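Local atomic coordinates of transcriptional regulator, LacI family (Lactobacillus brevis, PDB entry 3JY6), a protein that probably acts as a DNA-binding transcription factor of the LacI family, the part described here being its periplasmic-binding-protein-like domain. Residues Arg57-Ser61 with Arg62-Gly66; Glu190-Leu193 with Leu194-Pro198; Ala114-Ala117 with Phe118-Gly122; Thr233-Pro236 with Phe237-Gly240. All coordinates share one frame; numbering follows the deposited sequence.

Contact 1 of 4, residues Arg57-Ser61 with Arg62-Gly66; sequences RAIGS and RGFDG
Ile59 and Phe64 meet round the turn that ends helix 49-60, their side chains crossing at about a right angle. The isoleucine sets CG2 anti to its own backbone N (CG1 takes the place beside that N, chi1 -72°), and this methyl lies 4.0 Å from Phe64 CB. The phenylalanine ring, with CG anti to the carbonyl carbon (chi1 -84°), turns its edge to the helix: Ile59 O lies near the ring plane, 3.5 Å from Phe64 CD1. That oxygen is buried without a hydrogen-bond partner in the model, and the weakly positive C-H edge would probably ease the missing bond only a little. A branched and an aromatic side chain suit these places, because both continue into the sheet, Ile59 onto Ala11, Ile13 and Phe43, Phe64 onto Leu9, Ala11 and Val41.

On the outer side Ser61 folds back over the last turn. Its OG stands between the backbone N and the carbonyl carbon and bonds to Arg57 O at 3.1 Å, in the carbonyl plane on a lone pair. Arg62, bent at chi2, brings CB to 3.4 Å from Ala58 O, while its guanidinium leads off to another chain, forming a salt bridge with Asp65 of the second subunit. Gly63 takes a positive phi, which by itself favours glycine. The whole is a helix-to-strand connection of the periplasmic-binding-protein fold, leading helix 49-60 into strand 66-70 of the six-stranded parallel sheet, beside Ile39 and Leu9 of the second subunit, which meet Ala58 and Phe64.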
loop_
_atom_site.group_PDB
_atom_site.type_symbol
_atom_site.label_atom_id
_atom_site.label_comp_id
_atom_site.label_asym_id
_atom_site.label_seq_id
_atom_site.Cartn_x
_atom_site.Cartn_y
_atom_site.Cartn_z
ATOM N N ARG A 57 23.207 7.649 -2.640
ATOM C CA ARG A 57 24.607 7.578 -2.223
ATOM C C ARG A 57 24.901 6.207 -1.646
ATOM O O ARG A 57 26.017 5.707 -1.749
ATOM C CB ARG A 57 24.929 8.652 -1.179
ATOM C CG ARG A 57 24.973 10.089 -1.714
ATOM C CD ARG A 57 25.381 11.054 -0.597
ATOM N NE ARG A 57 24.476 12.193 -0.470
ATOM C CZ ARG A 57 24.545 13.296 -1.209
ATOM N NH1 ARG A 57 25.484 13.426 -2.140
ATOM N NH2 ARG A 57 23.676 14.277 -1.010
ATOM N N ALA A 58 23.886 5.600 -1.040
ATOM C CA ALA A 58 24.028 4.271 -0.465
ATOM C C ALA A 58 24.022 3.244 -1.587
ATOM O O ALA A 58 24.795 2.285 -1.587
ATOM C CB ALA A 58 22.874 3.988 0.505
ATOM N N ILE A 59 23.133 3.447 -2.547
ATOM C CA ILE A 59 23.011 2.537 -3.676
ATOM C C ILE A 59 24.297 2.454 -4.504
ATOM O O ILE A 59 24.635 1.393 -5.040
ATOM C CB ILE A 59 21.823 2.960 -4.550
ATOM C CG1 ILE A 59 20.524 2.612 -3.799
ATOM C CG2 ILE A 59 21.903 2.299 -5.923
ATOM C CD1 ILE A 59 19.301 3.313 -4.300
ATOM N N GLY A 60 25.013 3.570 -4.596
ATOM C CA GLY A 60 26.253 3.581 -5.350
ATOM C C GLY A 60 27.458 3.046 -4.591
ATOM O O GLY A 60 28.442 2.650 -5.213
ATOM N N SER A 61 27.385 3.013 -3.260
ATOM C CA SER A 61 28.505 2.539 -2.442
ATOM C C SER A 61 28.290 1.183 -1.777
ATOM O O SER A 61 28.897 0.900 -0.735
ATOM C CB SER A 61 28.828 3.557 -1.353
ATOM O OG SER A 61 27.789 3.603 -0.388
ATOM N N ARG A 62 27.425 0.361 -2.369
ATOM C CA ARG A 62 27.130 -0.975 -1.857
ATOM C C ARG A 62 27.115 -1.958 -3.024
ATOM O O ARG A 62 26.946 -3.168 -2.846
ATOM C CB ARG A 62 25.775 -0.989 -1.145
ATOM C CG ARG A 62 25.860 -0.833 0.366
ATOM C CD ARG A 62 26.360 -2.122 1.008
ATOM N NE ARG A 62 26.297 -2.077 2.464
ATOM C CZ ARG A 62 26.395 -3.144 3.250
ATOM N NH1 ARG A 62 26.560 -4.352 2.723
ATOM N NH2 ARG A 62 26.331 -3.001 4.565
ATOM N N GLY A 63 27.288 -1.419 -4.225
ATOM C CA GLY A 63 27.302 -2.249 -5.410
ATOM C C GLY A 63 25.978 -2.862 -5.824
ATOM O O GLY A 63 25.757 -4.058 -5.646
ATOM N N PHE A 64 25.075 -2.043 -6.340
ATOM C CA PHE A 64 23.815 -2.567 -6.838
ATOM C C PHE A 64 24.092 -2.590 -8.335
ATOM O O PHE A 64 24.905 -1.803 -8.812
ATOM C CB PHE A 64 22.647 -1.633 -6.484
ATOM C CG PHE A 64 22.093 -1.862 -5.101
ATOM C CD1 PHE A 64 22.730 -1.337 -3.980
ATOM C CD2 PHE A 64 20.964 -2.657 -4.913
ATOM C CE1 PHE A 64 22.250 -1.610 -2.682
ATOM C CE2 PHE A 64 20.476 -2.935 -3.623
ATOM C CZ PHE A 64 21.115 -2.416 -2.514
ATOM N N ASP A 65 23.454 -3.480 -9.082
ATOM C CA ASP A 65 23.736 -3.535 -10.509
ATOM C C ASP A 65 22.831 -2.719 -11.411
ATOM O O ASP A 65 23.021 -2.709 -12.626
ATOM C CB ASP A 65 23.761 -4.982 -10.996
ATOM C CG ASP A 65 24.888 -5.792 -10.361
ATOM O OD1 ASP A 65 25.835 -5.193 -9.800
ATOM O OD2 ASP A 65 24.834 -7.037 -10.434
ATOM N N GLY A 66 21.867 -2.019 -10.826
ATOM C CA GLY A 66 20.959 -1.223 -11.631
ATOM C C GLY A 66 20.027 -0.378 -10.790
ATOM O O GLY A 66 19.835 -0.633 -9.597
#

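Contact 2 of 4, residues Glu190-Leu193 with Leu194-Pro198; sequences ERWL and LEFFP
With CG of Leu193 anti to its backbone N (chi1 -170°) and CG of Phe197 beside its own N (chi1 -71°), the two side chains cross at about a right angle one helical turn apart. Leu193 CG comes to 3.4 Å from Phe197 CD2, while Leu193 CA lies over one face of the ring, a CH-pi contact 4.1 Å from the centroid. A flat ring suits a place walled by small and aliphatic residues. Replacing Phe197 by an alanine would probably leave Leu193 without this ring and open a gap against Ala185, Ala187 and Leu129 of the sheet.

Trp192 and Phe196 instead run side by side, pointing the same way, and Trp192 CE3 stands in the plane of the Phe196 ring at its edge, 3.6 Å from Phe196 CE2. These residues form the short helix 190-196, which follows strand 183-187 and packs on the four-stranded parallel sheet of this periplasmic-binding-protein fold. Backbone bonds of the i to i+4 kind run through it; the last, from Phe197 N to Leu193 O at 3.2 Å, has its donor above the carbonyl plane.

On the more polar side Arg191 lays CG over the centre of one face of the indole, and its guanidinium forms a salt bridge with Glu160. Glu195, extended beyond CG, brings OE1 to the indole edge, 3.6 Å from Trp192 CZ3, with the carboxylate turned 54° from the ring; Tyr163 and His165 bond its two oxygens. Glu190 lends its aliphatic part, CG lying 3.7 Å from Leu194 CD1, while OE2 accepts from Thr219 N.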
loop_
_atom_site.group_PDB
_atom_site.type_symbol
_atom_site.label_atom_id
_atom_site.label_comp_id
_atom_site.label_asym_id
_atom_site.label_seq_id
_atom_site.Cartn_x
_atom_site.Cartn_y
_atom_site.Cartn_z
ATOM N N GLU A 190 -4.479 8.924 -6.970
ATOM C CA GLU A 190 -5.238 7.941 -6.217
ATOM C C GLU A 190 -5.606 8.332 -4.773
ATOM O O GLU A 190 -6.760 8.168 -4.359
ATOM C CB GLU A 190 -4.482 6.603 -6.244
ATOM C CG GLU A 190 -5.205 5.451 -5.567
ATOM C CD GLU A 190 -4.929 4.100 -6.222
ATOM O OE1 GLU A 190 -3.752 3.753 -6.473
ATOM O OE2 GLU A 190 -5.905 3.374 -6.487
ATOM N N ARG A 191 -4.648 8.856 -4.014
ATOM C CA ARG A 191 -4.909 9.219 -2.620
ATOM C C ARG A 191 -6.085 10.161 -2.419
ATOM O O ARG A 191 -6.865 9.994 -1.484
ATOM C CB ARG A 191 -3.656 9.830 -1.984
ATOM C CG ARG A 191 -3.107 11.035 -2.721
ATOM C CD ARG A 191 -1.808 11.503 -2.068
ATOM N NE ARG A 191 -2.038 11.936 -0.693
ATOM C CZ ARG A 191 -1.085 12.367 0.129
ATOM N NH1 ARG A 191 0.175 12.423 -0.289
ATOM N NH2 ARG A 191 -1.390 12.740 1.366
ATOM N N TRP A 192 -6.208 11.156 -3.288
ATOM C CA TRP A 192 -7.296 12.117 -3.187
ATOM C C TRP A 192 -8.643 11.450 -3.438
ATOM O O TRP A 192 -9.631 11.770 -2.779
ATOM C CB TRP A 192 -7.060 13.257 -4.176
ATOM C CG TRP A 192 -5.766 14.005 -3.919
ATOM C CD1 TRP A 192 -4.902 14.492 -4.856
ATOM C CD2 TRP A 192 -5.192 14.324 -2.644
ATOM N NE1 TRP A 192 -3.818 15.093 -4.244
ATOM C CE2 TRP A 192 -3.977 15.007 -2.888
ATOM C CE3 TRP A 192 -5.591 14.109 -1.315
ATOM C CZ2 TRP A 192 -3.144 15.463 -1.851
ATOM C CZ3 TRP A 192 -4.760 14.564 -0.281
ATOM C CH2 TRP A 192 -3.554 15.236 -0.561
ATOM N N LEU A 193 -8.683 10.508 -4.378
ATOM C CA LEU A 193 -9.925 9.808 -4.672
ATOM C C LEU A 193 -10.295 8.957 -3.459
ATOM O O LEU A 193 -11.457 8.903 -3.055
ATOM C CB LEU A 193 -9.750 8.940 -5.934
ATOM C CG LEU A 193 -10.977 8.295 -6.587
ATOM C CD1 LEU A 193 -10.717 8.095 -8.067
ATOM C CD2 LEU A 193 -11.297 6.963 -5.908
ATOM N N LEU A 194 -9.290 8.331 -2.850
ATOM C CA LEU A 194 -9.511 7.461 -1.698
ATOM C C LEU A 194 -9.872 8.216 -0.433
ATOM O O LEU A 194 -10.633 7.723 0.380
ATOM C CB LEU A 194 -8.263 6.604 -1.415
ATOM C CG LEU A 194 -7.727 5.690 -2.519
ATOM C CD1 LEU A 194 -6.393 5.111 -2.092
ATOM C CD2 LEU A 194 -8.722 4.582 -2.809
ATOM N N GLU A 195 -9.333 9.417 -0.273
ATOM C CA GLU A 195 -9.600 10.191 0.925
ATOM C C GLU A 195 -10.898 10.995 0.925
ATOM O O GLU A 195 -11.602 11.027 1.939
ATOM C CB GLU A 195 -8.426 11.141 1.205
ATOM C CG GLU A 195 -8.483 11.796 2.580
ATOM C CD GLU A 195 -7.337 12.748 2.829
ATOM O OE1 GLU A 195 -6.225 12.500 2.312
ATOM O OE2 GLU A 195 -7.545 13.742 3.556
ATOM N N PHE A 196 -11.231 11.614 -0.206
ATOM C CA PHE A 196 -12.411 12.476 -0.278
ATOM C C PHE A 196 -13.680 12.013 -0.981
ATOM O O PHE A 196 -14.733 12.608 -0.767
ATOM C CB PHE A 196 -11.994 13.831 -0.865
ATOM C CG PHE A 196 -10.936 14.538 -0.057
ATOM C CD1 PHE A 196 -11.274 15.232 1.103
ATOM C CD2 PHE A 196 -9.597 14.486 -0.438
ATOM C CE1 PHE A 196 -10.293 15.866 1.877
ATOM C CE2 PHE A 196 -8.603 15.119 0.333
ATOM C CZ PHE A 196 -8.955 15.809 1.492
ATOM N N PHE A 197 -13.610 10.970 -1.803
ATOM C CA PHE A 197 -14.803 10.515 -2.525
ATOM C C PHE A 197 -15.780 9.595 -1.778
ATOM O O PHE A 197 -16.995 9.669 -2.001
ATOM C CB PHE A 197 -14.397 9.850 -3.853
ATOM C CG PHE A 197 -13.878 10.812 -4.904
ATOM C CD1 PHE A 197 -13.612 12.153 -4.601
ATOM C CD2 PHE A 197 -13.640 10.367 -6.201
ATOM C CE1 PHE A 197 -13.116 13.034 -5.579
ATOM C CE2 PHE A 197 -13.146 11.231 -7.185
ATOM C CZ PHE A 197 -12.882 12.572 -6.872
ATOM N N PRO A 198 -15.275 8.701 -0.906
ATOM C CA PRO A 198 -16.189 7.807 -0.180
ATOM C C PRO A 198 -17.340 8.476 0.579
ATOM O O PRO A 198 -18.477 8.010 0.509
ATOM C CB PRO A 198 -15.250 7.033 0.739
ATOM C CG PRO A 198 -14.053 6.849 -0.131
ATOM C CD PRO A 198 -13.876 8.246 -0.745
#

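Contact 3 of 4, residues Ala114-Ala117 with Phe118-Gly122; sequences ATTA and FRQQG
Backbone hydrogen bonds carry the contact of Ala114, Thr115 and Thr116 with Phe118, Arg119 and Gln120: Phe118 N to Ala114 O at 3.0 Å, Arg119 N to Thr115 O at 2.8 Å, and Gln120 N to Thr116 O at 3.1 Å.

Side chains then lean on the same carbonyls. Phe118 presents its edge to Ala114 O, which lies near the ring plane 3.1 Å from Phe118 CD2; the rest of the ring packs on Val184, Thr212 and Thr214 of the sheet. A serine in place of Phe118 would probably uncover these strand residues and leave a gap beneath the helix. Gln120, with CG anti to its carbonyl carbon (chi1 -59°), brings CG to 3.1 Å from Thr116 O and lays its amide carbon CD 4.0 Å from Thr116 CG2. Thr116 at chi1 -70° turns OG1 back to Lys112 O and CG2 to the glutamine, one torsion serving both.

A water adds a polar link, donating to Ala117 O at 2.6 Å and to Gln120 OE1, a bridge suited to the exposed side of the helix.

From Arg119 to Gly122 the chain makes a type I turn, Gln121 N bonding to Phe118 O and Gly122 N to Arg119 O. Gly122 has positive phi and backbone angles that would jam a CB against the preceding carbonyl, hence glycine: this is a Schellman motif, ending helix 107-119 before strand 125-131.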
loop_
_atom_site.group_PDB
_atom_site.type_symbol
_atom_site.label_atom_id
_atom_site.label_comp_id
_atom_site.label_asym_id
_atom_site.label_seq_id
_atom_site.Cartn_x
_atom_site.Cartn_y
_atom_site.Cartn_z
ATOM N N ALA A 114 -10.781 10.273 -21.190
ATOM C CA ALA A 114 -11.674 10.050 -20.060
ATOM C C ALA A 114 -12.685 11.202 -19.945
ATOM O O ALA A 114 -13.885 10.979 -19.725
ATOM C CB ALA A 114 -10.866 9.921 -18.776
ATOM N N THR A 115 -12.200 12.430 -20.100
ATOM C CA THR A 115 -13.065 13.602 -20.023
ATOM C C THR A 115 -14.086 13.538 -21.160
ATOM O O THR A 115 -15.274 13.788 -20.960
ATOM C CB THR A 115 -12.256 14.911 -20.152
ATOM O OG1 THR A 115 -11.337 15.013 -19.059
ATOM C CG2 THR A 115 -13.176 16.115 -20.122
ATOM N N THR A 116 -13.607 13.204 -22.352
ATOM C CA THR A 116 -14.472 13.109 -23.519
ATOM C C THR A 116 -15.575 12.090 -23.283
ATOM O O THR A 116 -16.738 12.340 -23.598
ATOM C CB THR A 116 -13.648 12.740 -24.775
ATOM O OG1 THR A 116 -12.830 13.865 -25.127
ATOM C CG2 THR A 116 -14.560 12.367 -25.961
ATOM N N ALA A 117 -15.213 10.944 -22.717
ATOM C CA ALA A 117 -16.191 9.898 -22.430
ATOM C C ALA A 117 -17.249 10.419 -21.465
ATOM O O ALA A 117 -18.431 10.092 -21.594
ATOM C CB ALA A 117 -15.499 8.687 -21.833
ATOM N N PHE A 118 -16.822 11.224 -20.492
ATOM C CA PHE A 118 -17.746 11.785 -19.508
ATOM C C PHE A 118 -18.627 12.889 -20.087
ATOM O O PHE A 118 -19.792 13.008 -19.717
ATOM C CB PHE A 118 -16.981 12.283 -18.277
ATOM C CG PHE A 118 -16.761 11.211 -17.251
ATOM C CD1 PHE A 118 -17.819 10.775 -16.460
ATOM C CD2 PHE A 118 -15.523 10.572 -17.135
ATOM C CE1 PHE A 118 -17.658 9.711 -15.573
ATOM C CE2 PHE A 118 -15.345 9.505 -16.252
ATOM C CZ PHE A 118 -16.414 9.068 -15.467
ATOM N N ARG A 119 -18.076 13.684 -20.998
ATOM C CA ARG A 119 -18.840 14.753 -21.641
ATOM C C ARG A 119 -19.992 14.164 -22.449
ATOM O O ARG A 119 -21.097 14.692 -22.440
ATOM C CB ARG A 119 -17.942 15.553 -22.581
ATOM C CG ARG A 119 -17.128 16.614 -21.890
ATOM C CD ARG A 119 -17.802 17.963 -22.044
ATOM N NE ARG A 119 -17.470 18.598 -23.320
ATOM C CZ ARG A 119 -18.055 19.699 -23.777
ATOM N NH1 ARG A 119 -19.012 20.285 -23.064
ATOM N NH2 ARG A 119 -17.673 20.227 -24.932
ATOM N N GLN A 120 -19.720 13.065 -23.148
ATOM C CA GLN A 120 -20.732 12.423 -23.976
ATOM C C GLN A 120 -21.901 11.903 -23.145
ATOM O O GLN A 120 -22.982 11.645 -23.676
ATOM C CB GLN A 120 -20.090 11.300 -24.793
ATOM C CG GLN A 120 -18.963 11.817 -25.684
ATOM C CD GLN A 120 -18.221 10.720 -26.419
ATOM O OE1 GLN A 120 -17.831 9.711 -25.831
ATOM N NE2 GLN A 120 -18.006 10.921 -27.709
ATOM N N GLN A 121 -21.692 11.767 -21.839
ATOM C CA GLN A 121 -22.759 11.299 -20.969
ATOM C C GLN A 121 -23.481 12.471 -20.321
ATOM O O GLN A 121 -24.379 12.272 -19.508
ATOM C CB GLN A 121 -22.218 10.369 -19.881
ATOM C CG GLN A 121 -21.521 9.140 -20.417
ATOM C CD GLN A 121 -21.866 7.878 -19.645
ATOM O OE1 GLN A 121 -21.682 7.798 -18.424
ATOM N NE2 GLN A 121 -22.370 6.875 -20.362
ATOM N N GLY A 122 -23.072 13.688 -20.667
ATOM C CA GLY A 122 -23.723 14.860 -20.110
ATOM C C GLY A 122 -22.955 15.702 -19.107
ATOM O O GLY A 122 -23.297 16.855 -18.898
HETATM O O HOH W 1 -19.212 8.201 -23.262
#

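Contact 4 of 4, residues Thr233-Pro236 with Phe237-Gly240; sequences TQNP and FLMG
Asn235 and Leu238 meet at the N-terminal end of helix 236-251, their CB atoms 3.8 Å apart. Asn235 holds the N-cap position, though its side chain makes no capping bond; its positive phi, which asparagine tolerates better than most residues, swings the chain into the helix. Proline suits the next place, in the first turn, where a missing N-H costs no bond, and the Pro236 ring rests on Phe21 and Glu24 of helix 20-34.

Phe237 has its CB pointing away from the loop, and with CG anti to the backbone N (chi1 -176°) its side chain touches Ser31 of helix 20-34. Leu238 also brings CB to 3.3 Å from Asn235 O, and its side chain reaches Ile263.

Met239 N makes an i to i+4 bond to Asn235 O at 2.9 Å, with the donor nearly along the C=O axis. Its side chain turns back over the loop, a course its flexible, unbranched chain can follow: Met239 CG passes 3.6 Å from Asn235 O, and SD stands 3.5 Å from Gln234 O, a buried oxygen without a hydrogen-bond partner in the model. Gln234 crosses it obliquely, its NE2 held by Asp92 and Thr105.

Gly240 closes the turn. A CB here would probably sit rather close to Pro236 O, so glycine fits easily, and Gly240 N bonds to that oxygen at 2.8 Å, its N tilted 28° from the carbonyl plane.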
loop_
_atom_site.group_PDB
_atom_site.type_symbol
_atom_site.label_atom_id
_atom_site.label_comp_id
_atom_site.label_asym_id
_atom_site.label_seq_id
_atom_site.Cartn_x
_atom_site.Cartn_y
_atom_site.Cartn_z
ATOM N N THR A 233 -6.992 3.211 -14.955
ATOM C CA THR A 233 -5.903 2.462 -14.342
ATOM C C THR A 233 -4.645 2.622 -15.160
ATOM O O THR A 233 -4.697 2.590 -16.384
ATOM C CB THR A 233 -6.210 0.948 -14.238
ATOM O OG1 THR A 233 -6.276 0.377 -15.553
ATOM C CG2 THR A 233 -7.546 0.721 -13.539
ATOM N N GLN A 234 -3.518 2.807 -14.477
ATOM C CA GLN A 234 -2.231 2.944 -15.152
ATOM C C GLN A 234 -1.509 1.624 -15.423
ATOM O O GLN A 234 -0.526 1.620 -16.154
ATOM C CB GLN A 234 -1.300 3.836 -14.343
ATOM C CG GLN A 234 -1.388 5.296 -14.679
ATOM C CD GLN A 234 -0.480 6.119 -13.798
ATOM O OE1 GLN A 234 -0.811 6.429 -12.644
ATOM N NE2 GLN A 234 0.687 6.466 -14.326
ATOM N N ASN A 235 -1.993 0.517 -14.846
ATOM C CA ASN A 235 -1.359 -0.794 -15.034
ATOM C C ASN A 235 0.051 -0.755 -14.415
ATOM O O ASN A 235 1.023 -1.103 -15.074
ATOM C CB ASN A 235 -1.200 -1.114 -16.532
ATOM C CG ASN A 235 -2.489 -1.571 -17.192
ATOM O OD1 ASN A 235 -2.706 -1.342 -18.393
ATOM N ND2 ASN A 235 -3.338 -2.241 -16.427
ATOM N N PRO A 236 0.175 -0.337 -13.150
ATOM C CA PRO A 236 1.492 -0.268 -12.501
ATOM C C PRO A 236 2.338 -1.544 -12.531
ATOM O O PRO A 236 3.564 -1.480 -12.666
ATOM C CB PRO A 236 1.159 0.185 -11.079
ATOM C CG PRO A 236 -0.247 -0.325 -10.881
ATOM C CD PRO A 236 -0.897 -0.011 -12.198
ATOM N N PHE A 237 1.695 -2.699 -12.401
ATOM C CA PHE A 237 2.438 -3.954 -12.440
ATOM C C PHE A 237 3.091 -4.056 -13.818
ATOM O O PHE A 237 4.268 -4.414 -13.943
ATOM C CB PHE A 237 1.507 -5.162 -12.241
ATOM C CG PHE A 237 2.234 -6.488 -12.169
ATOM C CD1 PHE A 237 2.646 -7.014 -10.944
ATOM C CD2 PHE A 237 2.523 -7.205 -13.338
ATOM C CE1 PHE A 237 3.344 -8.254 -10.876
ATOM C CE2 PHE A 237 3.217 -8.436 -13.290
ATOM C CZ PHE A 237 3.626 -8.958 -12.055
ATOM N N LEU A 238 2.318 -3.726 -14.847
ATOM C CA LEU A 238 2.808 -3.793 -16.216
ATOM C C LEU A 238 3.902 -2.772 -16.469
ATOM O O LEU A 238 4.873 -3.057 -17.166
ATOM C CB LEU A 238 1.657 -3.581 -17.203
ATOM C CG LEU A 238 2.015 -3.717 -18.679
ATOM C CD1 LEU A 238 2.462 -5.135 -18.965
ATOM C CD2 LEU A 238 0.809 -3.363 -19.527
ATOM N N MET A 239 3.745 -1.574 -15.919
ATOM C CA MET A 239 4.758 -0.535 -16.088
ATOM C C MET A 239 6.044 -1.007 -15.388
ATOM O O MET A 239 7.154 -0.842 -15.906
ATOM C CB MET A 239 4.264 0.793 -15.486
ATOM C CG MET A 239 3.135 1.504 -16.268
ATOM S SD MET A 239 2.603 3.082 -15.511
ATOM C CE MET A 239 3.808 4.203 -16.150
ATOM N N GLY A 240 5.873 -1.630 -14.227
ATOM C CA GLY A 240 7.014 -2.134 -13.473
ATOM C C GLY A 240 7.711 -3.285 -14.186
ATOM O O GLY A 240 8.943 -3.373 -14.209
#

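How the contacts relate
The four contacts follow one another along the chain in the order 1, 3, 2, 4 and none touches another. Contact 1 borders the six-stranded sheet, while contacts 2 and 3 pack on the four-stranded one, both reaching strand 183-187, with centres about 21 Å apart. Contact 1 lies on the opposite side of the chain's centre from both, its centre about 47 Å from that of contact 3. Contact 4, nearest the middle, approaches contact 2 to about 7 Å between nearest atoms; Asp218 makes weak hydrogen bonds to both, its N to Glu190 OE2 and its OD1 to Gln234 N. Contacts 1 and 2 each reach the second subunit.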